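Local coordinates for GTPase activator-like protein (Chaetomium thermophilum, PDB 5HIU) that is the fungal TSC2 (tuberin) homologue, here its N-terminal helical part, and as a whole protein probably acts as a GTPase activator, at residues T95-T107 / L125-M139. Numbering follows the deposited sequence.
Sequences TELERSEYFHTLT and LTNHGRNIAGFYYEM
Arg-99 reaches from helix 96-107 into the coil that follows helix 115-126 and joins the end of that helix to the middle of the coil. Its NE gives a nearly straight bond to Ala-133 O (2.7 Å, 161° at the hydrogen), while NH1 bonds Leu-125 O at 3.0 Å, both acceptors lying close to the guanidinium plane. A bend at chi3 turns the guanidinium across the coil, and the Asn-131 amide lies nearly parallel over one face, with ND2 3.2 Å from Arg-99 CZ. That amide is itself held by an Asx turn, its OD1 accepting from Ala-133 N. Leu-125 CD1 covers the opposite face; the Leu-125 side chain is a knob in the hole formed by Arg-99, Tyr-102, Phe-103 and Leu-106.

Next to this polar grip, Phe-103 and Phe-135 form an offset stack, centroids 4.3 Å apart and planes 10° from parallel. Phe-103 leaves the helix with CG anti to the backbone N (chi1 173°), which lays its ring against Phe-135, whose CB stands over the centre of the Phe-103 ring. Met-139 SD adds an oblique Met-aromatic contact to Phe-103. At Gly-134, in the type II turn 132-135, the CA atoms of Ser-100 and Gly-134 are 4.3 Å apart, the closest CA pair across the two segments.

The outer side is looser. Glu-96 lies along the turn with CG 3.5 Å from Gly-134 N, its carboxylate nearly perpendicular to the Tyr-136 ring and meeting it at the edge, and exposed His-104 has NE2 3.1 Å from Glu-138 OE2.

Asn-127 closes helix 115-126 in a Schellman motif, and the coil beyond it leads to helix 139-163; packing the linker after one helix against the helix before it, 96-107, is in keeping with the all-helical, elongated solenoid of the TSC2 N-terminus.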
# COMPACT_ATOMS: atom_id res chain seq x y z
N THR A 95 7.01 -3.03 -34.66
CA THR A 95 7.87 -4.15 -34.33
C THR A 95 8.40 -3.95 -32.92
O THR A 95 8.22 -2.89 -32.32
CB THR A 95 9.09 -4.30 -35.25
OG1 THR A 95 10.04 -3.28 -34.93
CG2 THR A 95 8.71 -4.26 -36.76
N GLU A 96 9.07 -4.97 -32.42
CA GLU A 96 9.62 -4.95 -31.08
C GLU A 96 10.81 -4.01 -31.01
O GLU A 96 10.97 -3.28 -30.04
CB GLU A 96 10.00 -6.36 -30.64
CG GLU A 96 10.02 -6.55 -29.14
CD GLU A 96 10.57 -7.91 -28.71
OE1 GLU A 96 11.40 -7.92 -27.79
OE2 GLU A 96 10.18 -8.95 -29.30
N LEU A 97 11.64 -4.00 -32.04
CA LEU A 97 12.78 -3.11 -32.07
C LEU A 97 12.31 -1.66 -32.17
O LEU A 97 12.99 -0.76 -31.67
CB LEU A 97 13.68 -3.42 -33.26
CG LEU A 97 15.00 -2.63 -33.34
CD1 LEU A 97 16.01 -3.21 -32.35
CD2 LEU A 97 15.57 -2.62 -34.75
N GLU A 98 11.17 -1.45 -32.82
CA GLU A 98 10.58 -0.11 -32.94
C GLU A 98 10.00 0.36 -31.60
O GLU A 98 10.18 1.53 -31.20
CB GLU A 98 9.51 -0.08 -34.06
CG GLU A 98 10.10 0.00 -35.46
CD GLU A 98 9.11 -0.26 -36.59
OE1 GLU A 98 8.08 -0.94 -36.38
OE2 GLU A 98 9.38 0.20 -37.73
N ARG A 99 9.33 -0.55 -30.89
CA ARG A 99 8.85 -0.26 -29.54
C ARG A 99 10.00 0.06 -28.60
O ARG A 99 9.87 0.88 -27.71
CB ARG A 99 8.07 -1.44 -28.98
CG ARG A 99 6.70 -1.60 -29.61
CD ARG A 99 6.07 -2.87 -29.10
NE ARG A 99 5.92 -2.81 -27.66
CZ ARG A 99 4.95 -2.16 -27.03
NH1 ARG A 99 4.01 -1.52 -27.72
NH2 ARG A 99 4.91 -2.16 -25.72
N SER A 100 11.13 -0.59 -28.81
CA SER A 100 12.26 -0.35 -27.96
C SER A 100 12.78 1.05 -28.16
O SER A 100 13.25 1.68 -27.23
CB SER A 100 13.37 -1.36 -28.20
OG SER A 100 14.05 -1.60 -26.99
N GLU A 101 12.68 1.56 -29.37
CA GLU A 101 13.23 2.86 -29.66
C GLU A 101 12.31 3.96 -29.18
O GLU A 101 12.74 5.05 -28.77
CB GLU A 101 13.47 2.98 -31.15
CG GLU A 101 14.38 4.14 -31.52
CD GLU A 101 14.81 4.10 -32.97
OE1 GLU A 101 15.18 2.99 -33.47
OE2 GLU A 101 14.76 5.19 -33.59
N TYR A 102 11.02 3.67 -29.22
CA TYR A 102 10.06 4.58 -28.67
C TYR A 102 10.24 4.67 -27.15
O TYR A 102 10.32 5.77 -26.58
CB TYR A 102 8.65 4.14 -29.06
CG TYR A 102 8.43 4.01 -30.57
CD1 TYR A 102 9.25 4.66 -31.49
CD2 TYR A 102 7.38 3.26 -31.06
CE1 TYR A 102 9.03 4.53 -32.84
CE2 TYR A 102 7.15 3.13 -32.41
CZ TYR A 102 7.98 3.77 -33.29
OH TYR A 102 7.75 3.64 -34.63
N PHE A 103 10.37 3.55 -26.47
CA PHE A 103 10.55 3.58 -25.03
C PHE A 103 11.76 4.44 -24.61
O PHE A 103 11.68 5.24 -23.70
CB PHE A 103 10.66 2.16 -24.48
CG PHE A 103 11.00 2.10 -23.04
CD1 PHE A 103 10.01 2.13 -22.07
CD2 PHE A 103 12.32 1.98 -22.63
CE1 PHE A 103 10.32 2.05 -20.72
CE2 PHE A 103 12.64 1.91 -21.28
CZ PHE A 103 11.64 1.94 -20.33
N HIS A 104 12.89 4.29 -25.28
CA HIS A 104 14.07 5.04 -24.86
C HIS A 104 13.99 6.51 -25.20
O HIS A 104 14.51 7.34 -24.46
CB HIS A 104 15.30 4.40 -25.44
CG HIS A 104 15.56 3.05 -24.85
ND1 HIS A 104 15.40 1.88 -25.56
CD2 HIS A 104 15.92 2.69 -23.60
CE1 HIS A 104 15.67 0.85 -24.77
NE2 HIS A 104 15.99 1.32 -23.58
N THR A 105 13.31 6.82 -26.30
CA THR A 105 13.02 8.20 -26.65
C THR A 105 12.11 8.84 -25.59
O THR A 105 12.40 9.92 -25.08
CB THR A 105 12.30 8.27 -28.01
OG1 THR A 105 13.14 7.75 -29.03
CG2 THR A 105 11.89 9.68 -28.37
N LEU A 106 11.01 8.17 -25.26
CA LEU A 106 10.04 8.78 -24.37
C LEU A 106 10.45 8.80 -22.90
O LEU A 106 9.95 9.62 -22.15
CB LEU A 106 8.68 8.13 -24.54
CG LEU A 106 8.43 6.80 -23.82
CD1 LEU A 106 8.00 6.96 -22.35
CD2 LEU A 106 7.37 6.01 -24.59
N THR A 107 11.35 7.91 -22.47
CA THR A 107 11.62 7.73 -21.04
C THR A 107 12.85 8.43 -20.55
O THR A 107 12.98 8.67 -19.35
CB THR A 107 11.81 6.25 -20.69
OG1 THR A 107 12.79 5.68 -21.57
CG2 THR A 107 10.54 5.52 -20.85
N LEU A 125 2.02 3.55 -24.87
CA LEU A 125 2.95 2.60 -25.49
C LEU A 125 2.64 1.20 -24.99
O LEU A 125 2.61 0.24 -25.77
CB LEU A 125 4.40 2.95 -25.17
CG LEU A 125 5.48 2.10 -25.83
CD1 LEU A 125 5.40 2.26 -27.33
CD2 LEU A 125 6.90 2.40 -25.34
N THR A 126 2.41 1.08 -23.69
CA THR A 126 2.20 -0.21 -23.06
C THR A 126 0.74 -0.66 -23.10
O THR A 126 0.45 -1.81 -22.77
CB THR A 126 2.64 -0.18 -21.59
OG1 THR A 126 1.88 0.81 -20.88
CG2 THR A 126 4.11 0.15 -21.48
N ASN A 127 -0.18 0.24 -23.48
CA ASN A 127 -1.61 -0.05 -23.47
C ASN A 127 -2.07 -0.24 -22.03
O ASN A 127 -2.71 -1.23 -21.70
CB ASN A 127 -1.91 -1.29 -24.31
CG ASN A 127 -3.39 -1.63 -24.34
OD1 ASN A 127 -4.25 -0.76 -24.29
ND2 ASN A 127 -3.68 -2.90 -24.45
N HIS A 128 -1.72 0.71 -21.18
CA HIS A 128 -2.05 0.66 -19.75
C HIS A 128 -1.40 -0.53 -19.06
O HIS A 128 -2.00 -1.18 -18.24
CB HIS A 128 -3.57 0.70 -19.54
CG HIS A 128 -4.20 1.90 -20.16
ND1 HIS A 128 -4.15 3.14 -19.57
CD2 HIS A 128 -4.81 2.07 -21.36
CE1 HIS A 128 -4.74 4.02 -20.36
NE2 HIS A 128 -5.15 3.40 -21.45
N GLY A 129 -0.16 -0.81 -19.42
CA GLY A 129 0.68 -1.71 -18.66
C GLY A 129 0.67 -3.12 -19.18
O GLY A 129 1.37 -3.97 -18.66
N ARG A 130 -0.11 -3.35 -20.24
CA ARG A 130 -0.37 -4.68 -20.76
C ARG A 130 0.78 -5.19 -21.57
O ARG A 130 1.10 -6.35 -21.50
CB ARG A 130 -1.61 -4.68 -21.64
CG ARG A 130 -2.88 -4.47 -20.85
CD ARG A 130 -4.10 -4.41 -21.75
NE ARG A 130 -5.32 -4.20 -20.98
CZ ARG A 130 -6.12 -5.16 -20.52
NH1 ARG A 130 -5.88 -6.45 -20.73
NH2 ARG A 130 -7.20 -4.81 -19.83
N ASN A 131 1.38 -4.31 -22.37
CA ASN A 131 2.43 -4.69 -23.32
C ASN A 131 3.69 -3.89 -23.12
O ASN A 131 3.70 -2.70 -23.28
CB ASN A 131 1.94 -4.50 -24.75
CG ASN A 131 3.00 -4.85 -25.78
OD1 ASN A 131 4.03 -5.47 -25.48
ND2 ASN A 131 2.76 -4.46 -27.02
N ILE A 132 4.76 -4.58 -22.74
CA ILE A 132 6.05 -3.95 -22.50
C ILE A 132 7.15 -4.64 -23.32
O ILE A 132 8.35 -4.58 -22.98
CB ILE A 132 6.39 -3.96 -21.00
CG1 ILE A 132 6.74 -5.36 -20.49
CG2 ILE A 132 5.22 -3.40 -20.22
CD1 ILE A 132 7.51 -5.35 -19.18
N ALA A 133 6.73 -5.28 -24.41
CA ALA A 133 7.67 -5.86 -25.34
C ALA A 133 8.56 -4.77 -25.94
O ALA A 133 8.07 -3.68 -26.37
CB ALA A 133 6.93 -6.60 -26.44
N GLY A 134 9.86 -5.05 -25.93
CA GLY A 134 10.88 -4.10 -26.35
C GLY A 134 11.65 -3.48 -25.20
O GLY A 134 12.76 -2.94 -25.39
N PHE A 135 11.04 -3.51 -24.02
CA PHE A 135 11.63 -2.97 -22.81
C PHE A 135 11.16 -3.79 -21.60
O PHE A 135 11.10 -3.30 -20.48
CB PHE A 135 11.31 -1.46 -22.68
CG PHE A 135 9.88 -1.12 -23.03
CD1 PHE A 135 9.46 -1.02 -24.35
CD2 PHE A 135 8.95 -0.88 -22.03
CE1 PHE A 135 8.15 -0.72 -24.67
CE2 PHE A 135 7.63 -0.58 -22.34
CZ PHE A 135 7.23 -0.49 -23.66
N TYR A 136 10.84 -5.06 -21.84
CA TYR A 136 10.63 -6.07 -20.79
C TYR A 136 11.43 -5.79 -19.53
O TYR A 136 10.88 -5.68 -18.43
CB TYR A 136 11.04 -7.44 -21.32
CG TYR A 136 10.15 -7.99 -22.40
CD1 TYR A 136 8.88 -8.45 -22.10
CD2 TYR A 136 10.59 -8.07 -23.72
CE1 TYR A 136 8.06 -8.98 -23.08
CE2 TYR A 136 9.77 -8.60 -24.70
CZ TYR A 136 8.51 -9.05 -24.36
OH TYR A 136 7.68 -9.56 -25.32
N TYR A 137 12.74 -5.64 -19.70
CA TYR A 137 13.64 -5.60 -18.58
C TYR A 137 13.96 -4.20 -18.11
O TYR A 137 14.60 -4.05 -17.07
CB TYR A 137 14.90 -6.41 -18.91
CG TYR A 137 14.58 -7.88 -18.76
CD1 TYR A 137 14.39 -8.41 -17.49
CD2 TYR A 137 14.38 -8.70 -19.86
CE1 TYR A 137 14.04 -9.73 -17.31
CE2 TYR A 137 14.03 -10.03 -19.69
CZ TYR A 137 13.86 -10.54 -18.40
OH TYR A 137 13.52 -11.86 -18.17
N GLU A 138 13.50 -3.19 -18.83
CA GLU A 138 13.72 -1.79 -18.45
C GLU A 138 12.54 -1.14 -17.71
O GLU A 138 12.71 -0.12 -17.05
CB GLU A 138 14.04 -0.93 -19.69
CG GLU A 138 15.36 -1.26 -20.38
CD GLU A 138 15.18 -2.07 -21.65
OE1 GLU A 138 14.61 -3.18 -21.56
OE2 GLU A 138 15.63 -1.61 -22.74
N MET A 139 11.37 -1.73 -17.85
CA MET A 139 10.13 -1.15 -17.40
C MET A 139 10.05 -0.88 -15.92
O MET A 139 9.72 0.23 -15.54
CB MET A 139 8.98 -2.07 -17.78
CG MET A 139 7.61 -1.44 -17.62
SD MET A 139 7.44 0.08 -18.56
CE MET A 139 5.73 0.44 -18.18